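Local atomic coordinates of FHA domain-containing protein DDL (Arabidopsis thaliana, PDB entry 3VPY), a protein that probably recognises phosphothreonine in partner proteins such as Dicer-like 1 through its forkhead-associated (FHA) domain. Residues 4-9 / 37-42; 53-58 / 121-126; 62-67 / 88-93; 68-73 / 84-89. All blocks are in the same frame, centred on the assembly; numbering follows the deposited sequence.

Contact 1. Residues 4-9 / 37-42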
loop_
_atom_site.group_PDB
_atom_site.type_symbol
_atom_site.label_atom_id
_atom_site.label_comp_id
_atom_site.label_asym_id
_atom_site.label_seq_id
_atom_site.Cartn_x
_atom_site.Cartn_y
_atom_site.Cartn_z
ATOM N N PHE A 4 2.709 14.784 5.386
ATOM C CA PHE A 4 1.809 14.520 4.278
ATOM C C PHE A 4 0.395 14.924 4.656
ATOM O O PHE A 4 0.046 14.963 5.836
ATOM C CB PHE A 4 1.839 13.025 3.924
ATOM C CG PHE A 4 1.256 12.154 4.992
ATOM C CD1 PHE A 4 -0.067 11.735 4.912
ATOM C CD2 PHE A 4 2.018 11.784 6.104
ATOM C CE1 PHE A 4 -0.614 10.947 5.915
ATOM C CE2 PHE A 4 1.469 11.000 7.120
ATOM C CZ PHE A 4 0.158 10.574 7.014
ATOM N N ASN A 5 -0.398 15.227 3.633
ATOM C CA ASN A 5 -1.827 15.425 3.754
ATOM C C ASN A 5 -2.536 14.315 3.005
ATOM O O ASN A 5 -2.011 13.801 2.023
ATOM C CB ASN A 5 -2.217 16.757 3.123
ATOM C CG ASN A 5 -2.059 17.914 4.074
ATOM O OD1 ASN A 5 -2.722 17.973 5.120
ATOM N ND2 ASN A 5 -1.182 18.850 3.723
ATOM N N GLU A 6 -3.716 13.937 3.474
ATOM C CA GLU A 6 -4.599 13.086 2.684
ATOM C C GLU A 6 -5.370 13.930 1.660
ATOM O O GLU A 6 -5.833 15.037 1.974
ATOM C CB GLU A 6 -5.581 12.333 3.570
ATOM C CG GLU A 6 -4.965 11.316 4.467
ATOM C CD GLU A 6 -5.997 10.369 4.999
ATOM O OE1 GLU A 6 -6.383 9.417 4.281
ATOM O OE2 GLU A 6 -6.433 10.589 6.145
ATOM N N PRO A 7 -5.510 13.419 0.428
ATOM C CA PRO A 7 -6.191 14.202 -0.596
ATOM C C PRO A 7 -7.721 14.117 -0.450
ATOM O O PRO A 7 -8.206 13.251 0.272
ATOM C CB PRO A 7 -5.715 13.540 -1.893
ATOM C CG PRO A 7 -5.542 12.122 -1.528
ATOM C CD PRO A 7 -5.044 12.113 -0.095
ATOM N N PRO A 8 -8.481 14.990 -1.155
ATOM C CA PRO A 8 -9.953 14.987 -1.055
ATOM C C PRO A 8 -10.566 13.608 -1.314
ATOM O O PRO A 8 -11.575 13.249 -0.706
ATOM C CB PRO A 8 -10.384 15.948 -2.164
ATOM C CG PRO A 8 -9.211 16.819 -2.426
ATOM C CD PRO A 8 -7.983 16.017 -2.091
ATOM N N GLU A 9 -9.940 12.840 -2.207
ATOM C CA GLU A 9 -10.508 11.567 -2.669
ATOM C C GLU A 9 -10.158 10.385 -1.759
ATOM O O GLU A 9 -10.468 9.229 -2.075
ATOM C CB GLU A 9 -10.093 11.296 -4.133
ATOM C CG GLU A 9 -8.616 10.945 -4.346
ATOM C CD GLU A 9 -7.703 12.153 -4.544
ATOM O OE1 GLU A 9 -8.142 13.309 -4.352
ATOM O OE2 GLU A 9 -6.532 11.935 -4.897
ATOM N N GLN A 37 -7.949 1.812 7.628
ATOM C CA GLN A 37 -7.939 3.261 7.546
ATOM C C GLN A 37 -7.572 3.690 6.138
ATOM O O GLN A 37 -7.162 2.870 5.331
ATOM C CB GLN A 37 -6.983 3.878 8.563
ATOM C CG GLN A 37 -5.600 3.361 8.508
ATOM C CD GLN A 37 -4.835 3.545 9.834
ATOM O OE1 GLN A 37 -5.190 2.981 10.873
ATOM N NE2 GLN A 37 -3.779 4.318 9.784
ATOM N N SER A 38 -7.737 4.978 5.862
ATOM C CA SER A 38 -7.548 5.465 4.502
ATOM C C SER A 38 -6.094 5.776 4.179
ATOM O O SER A 38 -5.736 5.940 3.003
ATOM C CB SER A 38 -8.441 6.693 4.247
ATOM O OG SER A 38 -8.131 7.716 5.182
ATOM N N CYS A 39 -5.252 5.844 5.208
ATOM C CA CYS A 39 -3.831 6.105 5.013
ATOM C C CYS A 39 -2.974 5.419 6.077
ATOM O O CYS A 39 -3.327 5.386 7.270
ATOM C CB CYS A 39 -3.587 7.614 4.975
ATOM S SG CYS A 39 -1.912 8.095 4.633
ATOM N N TYR A 40 -1.878 4.825 5.626
ATOM C CA TYR A 40 -0.895 4.217 6.518
ATOM C C TYR A 40 0.477 4.868 6.367
ATOM O O TYR A 40 1.074 4.833 5.290
ATOM C CB TYR A 40 -0.773 2.709 6.263
ATOM C CG TYR A 40 -1.980 1.916 6.726
ATOM C CD1 TYR A 40 -2.018 1.347 7.993
ATOM C CD2 TYR A 40 -3.087 1.747 5.894
ATOM C CE1 TYR A 40 -3.149 0.619 8.427
ATOM C CE2 TYR A 40 -4.202 1.033 6.316
ATOM C CZ TYR A 40 -4.225 0.460 7.588
ATOM O OH TYR A 40 -5.318 -0.269 8.028
ATOM N N LEU A 41 0.967 5.454 7.458
ATOM C CA LEU A 41 2.296 6.059 7.486
ATOM C C LEU A 41 3.352 5.048 7.896
ATOM O O LEU A 41 3.227 4.404 8.931
ATOM C CB LEU A 41 2.311 7.242 8.462
ATOM C CG LEU A 41 3.666 7.906 8.696
ATOM C CD1 LEU A 41 4.236 8.497 7.396
ATOM C CD2 LEU A 41 3.541 8.975 9.769
ATOM N N PHE A 42 4.394 4.930 7.074
ATOM C CA PHE A 42 5.564 4.097 7.376
ATOM C C PHE A 42 6.720 5.001 7.758
ATOM O O PHE A 42 7.030 5.965 7.053
ATOM C CB PHE A 42 5.978 3.313 6.138
ATOM C CG PHE A 42 4.938 2.320 5.685
ATOM C CD1 PHE A 42 5.095 0.962 5.981
ATOM C CD2 PHE A 42 3.801 2.740 4.994
ATOM C CE1 PHE A 42 4.128 0.027 5.567
ATOM C CE2 PHE A 42 2.800 1.822 4.592
ATOM C CZ PHE A 42 2.969 0.462 4.875
#
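F4 turns its ring toward C39 and L41, which point back at it from strand 39-43. The far end of the ring, CE1, CZ and CE2, comes closest. CE1 of F4 lies 3.4 Å from SG of C39, but SG also sits implausibly close to V64, so its exact place is doubtful. As modelled, the sulfur lies 4.4 Å from the F4 ring centroid and well off the ring normal, an oblique sulfur-aromatic contact. CE2 of F4 meets CD1 of L41 at 3.7 Å, and CD2 of the same leucine is a little farther off.

The polar part of the contact is E6. The side chain extends beyond CG and delivers its carboxylate to the start of the strand. OG of S38 donates to OE1 of E6 at 2.6 Å, on the syn lone pair of OE1. The hydroxyl can reach it because chi1 of S38 (58°) sets OG between the backbone N and the carbonyl carbon. OE1 also accepts from NE2 of Q66, so two donors grip one oxygen. CB of C39 lies 3.4 Å from the same OE1 of E6 and adds an apolar neighbour.

The N-terminal segment is irregular and lies before strand 18-23. It runs past strand 39-43 and strand 63-73 of the mixed sheet. F4 and L41 both reach L90, and P7 and C39 both pack on Q66. Further along strand 63-73, E9 makes a salt bridge to R68 and a backbone hydrogen bond to E69.

Contact 2. Residues 53-58 / 121-126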
loop_
_atom_site.group_PDB
_atom_site.type_symbol
_atom_site.label_atom_id
_atom_site.label_comp_id
_atom_site.label_asym_id
_atom_site.label_seq_id
_atom_site.Cartn_x
_atom_site.Cartn_y
_atom_site.Cartn_z
ATOM N N THR A 53 9.095 1.376 10.671
ATOM C CA THR A 53 10.184 0.848 9.866
ATOM C C THR A 53 11.465 1.153 10.628
ATOM O O THR A 53 12.073 2.222 10.480
ATOM C CB THR A 53 10.201 1.470 8.452
ATOM O OG1 THR A 53 10.336 2.903 8.562
ATOM C CG2 THR A 53 8.923 1.103 7.722
ATOM N N ASP A 54 11.859 0.210 11.472
ATOM C CA ASP A 54 12.906 0.456 12.465
ATOM C C ASP A 54 14.339 0.484 11.910
ATOM O O ASP A 54 15.245 0.965 12.582
ATOM C CB ASP A 54 12.801 -0.582 13.588
ATOM C CG ASP A 54 11.568 -0.379 14.479
ATOM O OD1 ASP A 54 11.122 0.776 14.697
ATOM O OD2 ASP A 54 11.057 -1.400 14.995
ATOM N N HIS A 55 14.544 -0.049 10.713
ATOM C CA HIS A 55 15.903 -0.115 10.158
ATOM C C HIS A 55 16.545 1.287 10.114
ATOM O O HIS A 55 15.878 2.264 9.756
ATOM C CB HIS A 55 15.893 -0.748 8.764
ATOM C CG HIS A 55 17.256 -1.131 8.282
ATOM N ND1 HIS A 55 18.044 -0.299 7.511
ATOM C CD2 HIS A 55 17.993 -2.244 8.510
ATOM C CE1 HIS A 55 19.199 -0.889 7.272
ATOM N NE2 HIS A 55 19.194 -2.071 7.868
ATOM N N PRO A 56 17.815 1.404 10.528
ATOM C CA PRO A 56 18.419 2.733 10.616
ATOM C C PRO A 56 18.533 3.489 9.278
ATOM O O PRO A 56 18.774 4.685 9.282
ATOM C CB PRO A 56 19.803 2.460 11.248
ATOM C CG PRO A 56 20.041 1.022 11.069
ATOM C CD PRO A 56 18.708 0.352 11.041
ATOM N N SER A 57 18.337 2.820 8.143
ATOM C CA SER A 57 18.395 3.566 6.858
ATOM C C SER A 57 17.096 4.309 6.576
ATOM O O SER A 57 17.014 5.115 5.637
ATOM C CB SER A 57 18.730 2.639 5.688
ATOM O OG SER A 57 17.727 1.673 5.501
ATOM N N CYS A 58 16.066 4.017 7.353
ATOM C CA CYS A 58 14.733 4.589 7.105
ATOM C C CYS A 58 14.541 5.965 7.729
ATOM O O CYS A 58 15.037 6.244 8.807
ATOM C CB CYS A 58 13.660 3.663 7.645
ATOM S SG CYS A 58 13.613 2.087 6.733
ATOM N N ASN A 121 17.350 0.884 2.752
ATOM C CA ASN A 121 18.225 -0.284 2.641
ATOM C C ASN A 121 17.885 -1.333 3.695
ATOM O O ASN A 121 18.755 -2.101 4.156
ATOM C CB ASN A 121 19.677 0.169 2.764
ATOM C CG ASN A 121 20.022 1.247 1.759
ATOM O OD1 ASN A 121 20.619 2.280 2.100
ATOM N ND2 ASN A 121 19.636 1.017 0.496
ATOM N N SER A 122 16.608 -1.347 4.066
ATOM C CA SER A 122 16.115 -2.218 5.116
ATOM C C SER A 122 16.327 -3.696 4.761
ATOM O O SER A 122 16.329 -4.071 3.589
ATOM C CB SER A 122 14.634 -1.919 5.417
ATOM O OG SER A 122 14.170 -2.770 6.442
ATOM N N SER A 123 16.521 -4.495 5.804
ATOM C CA SER A 123 16.556 -5.957 5.750
ATOM C C SER A 123 15.135 -6.545 5.712
ATOM O O SER A 123 14.958 -7.776 5.596
ATOM C CB SER A 123 17.318 -6.488 6.970
ATOM O OG SER A 123 16.829 -5.914 8.176
ATOM N N ARG A 124 14.133 -5.676 5.831
ATOM C CA ARG A 124 12.727 -6.099 5.746
ATOM C C ARG A 124 12.122 -5.776 4.389
ATOM O O ARG A 124 12.580 -4.862 3.697
ATOM C CB ARG A 124 11.888 -5.430 6.822
ATOM C CG ARG A 124 12.268 -5.831 8.179
ATOM C CD ARG A 124 11.165 -5.555 9.144
ATOM N NE ARG A 124 11.601 -6.097 10.416
ATOM C CZ ARG A 124 10.791 -6.465 11.391
ATOM N NH1 ARG A 124 9.474 -6.323 11.260
ATOM N NH2 ARG A 124 11.329 -6.961 12.497
ATOM N N GLU A 125 11.108 -6.540 3.995
ATOM C CA GLU A 125 10.400 -6.280 2.750
ATOM C C GLU A 125 8.958 -6.651 2.982
ATOM O O GLU A 125 8.643 -7.395 3.905
ATOM C CB GLU A 125 10.931 -7.146 1.619
ATOM C CG GLU A 125 12.369 -6.934 1.248
ATOM C CD GLU A 125 12.799 -8.005 0.308
ATOM O OE1 GLU A 125 13.388 -9.002 0.789
ATOM O OE2 GLU A 125 12.497 -7.865 -0.899
ATOM N N TYR A 126 8.091 -6.135 2.131
ATOM C CA TYR A 126 6.660 -6.317 2.292
ATOM C C TYR A 126 6.031 -6.733 0.972
ATOM O O TYR A 126 6.459 -6.273 -0.091
ATOM C CB TYR A 126 5.995 -5.018 2.774
ATOM C CG TYR A 126 6.621 -4.437 4.012
ATOM C CD1 TYR A 126 6.057 -4.678 5.267
ATOM C CD2 TYR A 126 7.796 -3.671 3.932
ATOM C CE1 TYR A 126 6.626 -4.146 6.412
ATOM C CE2 TYR A 126 8.388 -3.140 5.071
ATOM C CZ TYR A 126 7.791 -3.385 6.318
ATOM O OH TYR A 126 8.357 -2.887 7.467
#
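H55 lays a face of its imidazole over CA of S122 in a CH-pi contact, with CA of S122 3.7 Å from the H55 ring centroid and 17° off the normal. CD of P56 lies on the opposite face of the ring, so the imidazole is sandwiched. The ring gets there with CG anti to the backbone N (chi1 -167°). CE1 of H55 lies 3.4 Å from O of N121, approached obliquely.

Hydrogen bonds centre on S57. The backbone N of N121 donates to OG of S57 at 2.9 Å. The same OG is bonded to ND1 of H55 at 2.8 Å, so one hydroxyl joins the ring to the far segment. The backbone N of S57 also donates to ND1 of H55, from well outside the ring plane. C58 N to H55 O closes a type I turn, and R124 N to S122 OG makes an ST turn leading into strand 124-129.

Among lighter van der Waals touches, CG2 of T53 lies 4.0 Å from OH of Y126.

C58 O bonds to NH1 of R44, and S57 packs on N94. These match the Arg and Asn of FHA phosphothreonine clefts, consistent with a loop at that site. The chemistry is mainly polar, and the bonds to ND1 probably help to hold the H55 ring. The buried backbone N of S123, over a ring face near CD2, has no hydrogen-bond partner in the model.

Contact 3. Residues 62-67 / 88-93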
loop_
_atom_site.group_PDB
_atom_site.type_symbol
_atom_site.label_atom_id
_atom_site.label_comp_id
_atom_site.label_asym_id
_atom_site.label_seq_id
_atom_site.Cartn_x
_atom_site.Cartn_y
_atom_site.Cartn_z
ATOM N N HIS A 62 8.690 8.121 6.254
ATOM C CA HIS A 62 9.376 7.619 5.076
ATOM C C HIS A 62 8.446 7.593 3.877
ATOM O O HIS A 62 8.778 8.131 2.830
ATOM C CB HIS A 62 9.910 6.206 5.336
ATOM C CG HIS A 62 11.032 5.806 4.435
ATOM N ND1 HIS A 62 10.869 5.430 3.120
ATOM C CD2 HIS A 62 12.360 5.725 4.685
ATOM C CE1 HIS A 62 12.047 5.121 2.605
ATOM N NE2 HIS A 62 12.965 5.294 3.534
ATOM N N ALA A 63 7.289 6.958 4.028
ATOM C CA ALA A 63 6.362 6.772 2.900
ATOM C C ALA A 63 4.961 6.620 3.461
ATOM O O ALA A 63 4.790 6.239 4.629
ATOM C CB ALA A 63 6.725 5.543 2.113
ATOM N N VAL A 64 3.958 6.909 2.634
ATOM C CA VAL A 64 2.575 6.600 2.996
ATOM C C VAL A 64 1.952 5.661 1.943
ATOM O O VAL A 64 2.303 5.720 0.766
ATOM C CB VAL A 64 1.729 7.905 3.190
ATOM C CG1 VAL A 64 1.582 8.718 1.883
ATOM C CG2 VAL A 64 0.377 7.595 3.768
ATOM N N ILE A 65 1.085 4.765 2.383
ATOM C CA ILE A 65 0.155 4.115 1.452
ATOM C C ILE A 65 -1.193 4.786 1.663
ATOM O O ILE A 65 -1.748 4.762 2.777
ATOM C CB ILE A 65 0.086 2.580 1.627
ATOM C CG1 ILE A 65 1.406 1.969 1.138
ATOM C CG2 ILE A 65 -1.104 2.006 0.824
ATOM C CD1 ILE A 65 1.584 0.461 1.349
ATOM N N GLN A 66 -1.665 5.433 0.591
ATOM C CA GLN A 66 -2.849 6.266 0.615
ATOM C C GLN A 66 -3.905 5.607 -0.243
ATOM O O GLN A 66 -3.639 5.333 -1.423
ATOM C CB GLN A 66 -2.519 7.637 0.015
ATOM C CG GLN A 66 -3.742 8.536 -0.107
ATOM C CD GLN A 66 -4.230 9.010 1.246
ATOM O OE1 GLN A 66 -3.485 9.665 1.985
ATOM N NE2 GLN A 66 -5.474 8.677 1.588
ATOM N N TYR A 67 -5.064 5.318 0.347
ATOM C CA TYR A 67 -6.227 4.853 -0.417
ATOM C C TYR A 67 -6.945 6.035 -1.036
ATOM O O TYR A 67 -7.133 7.041 -0.376
ATOM C CB TYR A 67 -7.163 3.983 0.461
ATOM C CG TYR A 67 -6.521 2.656 0.739
ATOM C CD1 TYR A 67 -6.548 1.646 -0.214
ATOM C CD2 TYR A 67 -5.819 2.428 1.921
ATOM C CE1 TYR A 67 -5.896 0.440 -0.011
ATOM C CE2 TYR A 67 -5.169 1.209 2.143
ATOM C CZ TYR A 67 -5.225 0.221 1.176
ATOM O OH TYR A 67 -4.564 -0.974 1.382
HETATM N N MSE A 88 3.339 6.716 -1.689
HETATM C CA MSE A 88 4.043 7.964 -1.949
HETATM C C MSE A 88 5.239 8.052 -1.007
HETATM O O MSE A 88 5.085 7.926 0.217
HETATM C CB MSE A 88 3.119 9.181 -1.759
HETATM C CG MSE A 88 3.846 10.469 -2.018
HETATM SE SE MSE A 88 2.710 12.062 -1.911
HETATM C CE MSE A 88 1.854 12.056 -3.630
ATOM N N ASP A 89 6.422 8.233 -1.587
ATOM C CA ASP A 89 7.616 8.454 -0.791
ATOM C C ASP A 89 7.670 9.921 -0.364
ATOM O O ASP A 89 7.386 10.826 -1.156
ATOM C CB ASP A 89 8.865 8.069 -1.555
ATOM C CG ASP A 89 10.119 8.381 -0.788
ATOM O OD1 ASP A 89 10.622 7.477 -0.096
ATOM O OD2 ASP A 89 10.587 9.525 -0.835
ATOM N N LEU A 90 8.071 10.160 0.882
ATOM C CA LEU A 90 7.985 11.511 1.433
ATOM C C LEU A 90 9.317 12.241 1.359
ATOM O O LEU A 90 9.636 13.063 2.237
ATOM C CB LEU A 90 7.444 11.485 2.876
ATOM C CG LEU A 90 6.097 10.764 3.031
ATOM C CD1 LEU A 90 5.692 10.628 4.489
ATOM C CD2 LEU A 90 5.016 11.518 2.288
ATOM N N GLY A 91 10.082 11.960 0.310
ATOM C CA GLY A 91 11.414 12.551 0.145
ATOM C C GLY A 91 12.493 11.965 1.037
ATOM O O GLY A 91 13.360 12.693 1.567
ATOM N N SER A 92 12.443 10.650 1.204
ATOM C CA SER A 92 13.395 9.938 2.046
ATOM C C SER A 92 14.783 9.938 1.406
ATOM O O SER A 92 14.905 9.874 0.192
ATOM C CB SER A 92 12.902 8.505 2.257
ATOM O OG SER A 92 12.990 7.773 1.046
ATOM N N THR A 93 15.826 9.999 2.224
ATOM C CA THR A 93 17.163 9.954 1.677
ATOM C C THR A 93 17.417 8.646 0.921
ATOM O O THR A 93 17.990 8.642 -0.163
ATOM C CB THR A 93 18.201 10.185 2.782
ATOM O OG1 THR A 93 18.142 11.572 3.132
ATOM C CG2 THR A 93 19.606 9.893 2.278
#
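H62 presents a ring face to S92 where the hairpin of strands 63-73 and 79-89 opens. The hairpin belongs to the mixed sheet of the FHA beta sandwich. H62 and S59 fit the Ser-x-x-His motif of FHA domains. H62 and A63 together form a classic beta bulge opposite F42.

CB of S92 sits over the centre of the imidazole, 3.5 Å from the H62 ring centroid, in a CH-pi contact. OG of S92 lies over the same face and comes to 3.2 Å from CE1 of H62. H62 reaches this place although its CB points away from the other segment, with CG anti to the backbone N (chi1 -158°).

V64 and selenomethionine M88 lie side by side and point the same way. CG1 of V64 touches CB of M88 at 4.0 Å, and the bent end of M88 then leads away. These two form the antiparallel hydrogen-bonded pair, with bonds V64 N to M88 O and M88 N to V64 O. A63 and D89 form the next, non-hydrogen-bonded pair on the other face. L90 lays its CG beside CA of A63, and its N donates to O of H62 at 2.9 Å.

D89 holds the turn after the strand in an Asx motif, with OD2 accepting from the backbone N of S92. OD1 of D89 is also hydrogen-bonded to OG1 of T96. OG of S92 donates to OD1 of D89 at 2.6 Å, on the syn side of the carboxylate.

Contact 4. Residues 68-73 / 84-89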
loop_
_atom_site.group_PDB
_atom_site.type_symbol
_atom_site.label_atom_id
_atom_site.label_comp_id
_atom_site.label_asym_id
_atom_site.label_seq_id
_atom_site.Cartn_x
_atom_site.Cartn_y
_atom_site.Cartn_z
ATOM N N ARG A 68 -7.279 5.907 -2.322
ATOM C CA ARG A 68 -7.922 6.948 -3.126
ATOM C C ARG A 68 -9.094 6.385 -3.926
ATOM O O ARG A 68 -8.974 5.329 -4.581
ATOM C CB ARG A 68 -6.895 7.568 -4.093
ATOM C CG ARG A 68 -5.738 8.299 -3.398
ATOM C CD ARG A 68 -4.622 8.595 -4.397
ATOM N NE ARG A 68 -5.070 9.569 -5.397
ATOM C CZ ARG A 68 -4.606 9.660 -6.644
ATOM N NH1 ARG A 68 -3.686 8.818 -7.089
ATOM N NH2 ARG A 68 -5.102 10.569 -7.474
ATOM N N GLU A 69 -10.223 7.093 -3.873
ATOM C CA GLU A 69 -11.389 6.731 -4.671
ATOM C C GLU A 69 -11.213 7.282 -6.076
ATOM O O GLU A 69 -11.080 8.510 -6.267
ATOM C CB GLU A 69 -12.667 7.280 -4.023
ATOM C CG GLU A 69 -13.953 6.719 -4.592
ATOM C CD GLU A 69 -15.178 7.294 -3.885
ATOM O OE1 GLU A 69 -15.450 8.502 -4.035
ATOM O OE2 GLU A 69 -15.859 6.529 -3.176
HETATM N N MSE A 70 -11.213 6.378 -7.059
HETATM C CA MSE A 70 -11.025 6.751 -8.476
HETATM C C MSE A 70 -12.135 6.155 -9.320
HETATM O O MSE A 70 -12.874 5.299 -8.857
HETATM C CB MSE A 70 -9.701 6.175 -8.984
HETATM C CG MSE A 70 -8.515 6.404 -8.072
HETATM SE SE MSE A 70 -8.038 8.294 -7.990
HETATM C CE MSE A 70 -7.234 8.476 -9.763
ATOM N N GLU A 71 -12.204 6.550 -10.586
ATOM C CA GLU A 71 -13.152 5.935 -11.531
ATOM C C GLU A 71 -12.872 4.458 -11.790
ATOM O O GLU A 71 -11.736 3.986 -11.666
ATOM C CB GLU A 71 -13.164 6.694 -12.840
ATOM C CG GLU A 71 -13.833 8.039 -12.699
ATOM C CD GLU A 71 -14.014 8.777 -14.013
ATOM O OE1 GLU A 71 -13.553 8.299 -15.075
ATOM O OE2 GLU A 71 -14.633 9.855 -13.972
ATOM N N LYS A 72 -13.921 3.730 -12.132
ATOM C CA LYS A 72 -13.779 2.326 -12.499
ATOM C C LYS A 72 -14.720 2.056 -13.642
ATOM O O LYS A 72 -15.922 2.262 -13.513
ATOM C CB LYS A 72 -14.136 1.409 -11.332
ATOM C CG LYS A 72 -14.394 -0.057 -11.748
ATOM C CD LYS A 72 -15.489 -0.680 -10.908
ATOM C CE LYS A 72 -15.130 -2.105 -10.516
ATOM N NZ LYS A 72 -16.078 -2.635 -9.493
ATOM N N GLU A 73 -14.170 1.607 -14.762
ATOM C CA GLU A 73 -15.003 1.223 -15.875
ATOM C C GLU A 73 -15.471 -0.196 -15.636
ATOM O O GLU A 73 -14.662 -1.096 -15.418
ATOM C CB GLU A 73 -14.211 1.305 -17.171
ATOM C CG GLU A 73 -15.053 1.195 -18.419
ATOM C CD GLU A 73 -14.292 1.653 -19.646
ATOM O OE1 GLU A 73 -13.145 1.190 -19.852
ATOM O OE2 GLU A 73 -14.845 2.481 -20.390
ATOM N N LYS A 84 -8.515 2.371 -4.260
ATOM C CA LYS A 84 -7.291 1.626 -4.545
ATOM C C LYS A 84 -6.101 2.185 -3.799
ATOM O O LYS A 84 -6.088 3.372 -3.469
ATOM C CB LYS A 84 -6.993 1.660 -6.048
ATOM C CG LYS A 84 -8.113 1.044 -6.870
ATOM C CD LYS A 84 -7.701 0.870 -8.314
ATOM C CE LYS A 84 -7.599 2.224 -9.000
ATOM N NZ LYS A 84 -7.054 2.098 -10.384
ATOM N N PRO A 85 -5.100 1.326 -3.518
ATOM C CA PRO A 85 -3.901 1.746 -2.787
ATOM C C PRO A 85 -2.888 2.435 -3.685
ATOM O O PRO A 85 -2.638 1.960 -4.795
ATOM C CB PRO A 85 -3.310 0.425 -2.280
ATOM C CG PRO A 85 -3.726 -0.590 -3.322
ATOM C CD PRO A 85 -5.074 -0.115 -3.861
ATOM N N TYR A 86 -2.322 3.543 -3.188
ATOM C CA TYR A 86 -1.205 4.257 -3.846
ATOM C C TYR A 86 -0.098 4.493 -2.840
ATOM O O TYR A 86 -0.381 4.832 -1.692
ATOM C CB TYR A 86 -1.670 5.630 -4.371
ATOM C CG TYR A 86 -2.669 5.458 -5.461
ATOM C CD1 TYR A 86 -2.318 5.642 -6.803
ATOM C CD2 TYR A 86 -3.990 5.091 -5.158
ATOM C CE1 TYR A 86 -3.276 5.431 -7.823
ATOM C CE2 TYR A 86 -4.933 4.884 -6.144
ATOM C CZ TYR A 86 -4.573 5.047 -7.472
ATOM O OH TYR A 86 -5.531 4.829 -8.419
ATOM N N ILE A 87 1.148 4.320 -3.243
ATOM C CA ILE A 87 2.248 4.624 -2.315
ATOM C C ILE A 87 2.847 5.981 -2.687
ATOM O O ILE A 87 2.862 6.347 -3.865
ATOM C CB ILE A 87 3.322 3.497 -2.301
ATOM C CG1 ILE A 87 4.322 3.683 -1.157
ATOM C CG2 ILE A 87 4.053 3.405 -3.660
ATOM C CD1 ILE A 87 5.102 2.435 -0.852
HETATM N N MSE A 88 3.339 6.716 -1.689
HETATM C CA MSE A 88 4.043 7.964 -1.949
HETATM C C MSE A 88 5.239 8.052 -1.007
HETATM O O MSE A 88 5.085 7.926 0.217
HETATM C CB MSE A 88 3.119 9.181 -1.759
HETATM C CG MSE A 88 3.846 10.469 -2.018
HETATM SE SE MSE A 88 2.710 12.062 -1.911
HETATM C CE MSE A 88 1.854 12.056 -3.630
ATOM N N ASP A 89 6.422 8.233 -1.587
ATOM C CA ASP A 89 7.616 8.454 -0.791
ATOM C C ASP A 89 7.670 9.921 -0.364
ATOM O O ASP A 89 7.386 10.826 -1.156
ATOM C CB ASP A 89 8.865 8.069 -1.555
ATOM C CG ASP A 89 10.119 8.381 -0.788
ATOM O OD1 ASP A 89 10.622 7.477 -0.096
ATOM O OD2 ASP A 89 10.587 9.525 -0.835
#
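R68 lies over the ring of Y86 in the long beta hairpin 63-73/79-89 of the FHA domain. R68 and K84 make an antiparallel hydrogen-bonded pair, joined by R68 N to K84 O and K84 N to R68 O, each 3.0 Å. Pairing continues on both sides, M70 with Q82 and Y86 with Q66.

R68 has CG anti to its carbonyl carbon (chi1 -64°), and the bend at chi3 (67°) turns NE off the line of the chain. CD and the guanidinium both lie over the ring. CD of R68 packs as a CH-pi contact, 4.1 Å from the Y86 ring centroid. CZ of R68 stands 4.5 Å from that centroid, almost on the ring normal, in a cation-pi contact. The guanidinium is tilted, not stacked, with 64° between the two planes. Its edge leads, and NH1 of R68 reaches 3.5 Å from CD1 of Y86. NE of R68 forms a salt bridge with E9, which should steady this pose. K84 turns its NZ to E110.

Selenomethionine M70 is bent at chi2 and chi3, and its SE lies against one face of the R68 guanidinium. Nearer its backbone, CG of M70 lies 3.4 Å from OH of Y86.

In the fold
Contact 1 comes first along the chain. It closes a loop from the N-terminal segment 4-9, through strands 18-23 and 26-33, back to strand 39-43. Contact 2 opens afterwards at 53-58 and is closed by 121-126, so it follows contact 1 in series. Contacts 3 and 4 both fall within the chain it spans. They belong to one hairpin: contact 4 lies within the loop of contact 3, and they share M88 and D89. No loops cross. Contacts 1, 3 and 4 meet on the mixed sheet, where strands 39-43 and 63-73 are neighbours. Contact 2 joins a loop after strand 51-52 of that sheet to the turn that leads into strand 124-129 of the other.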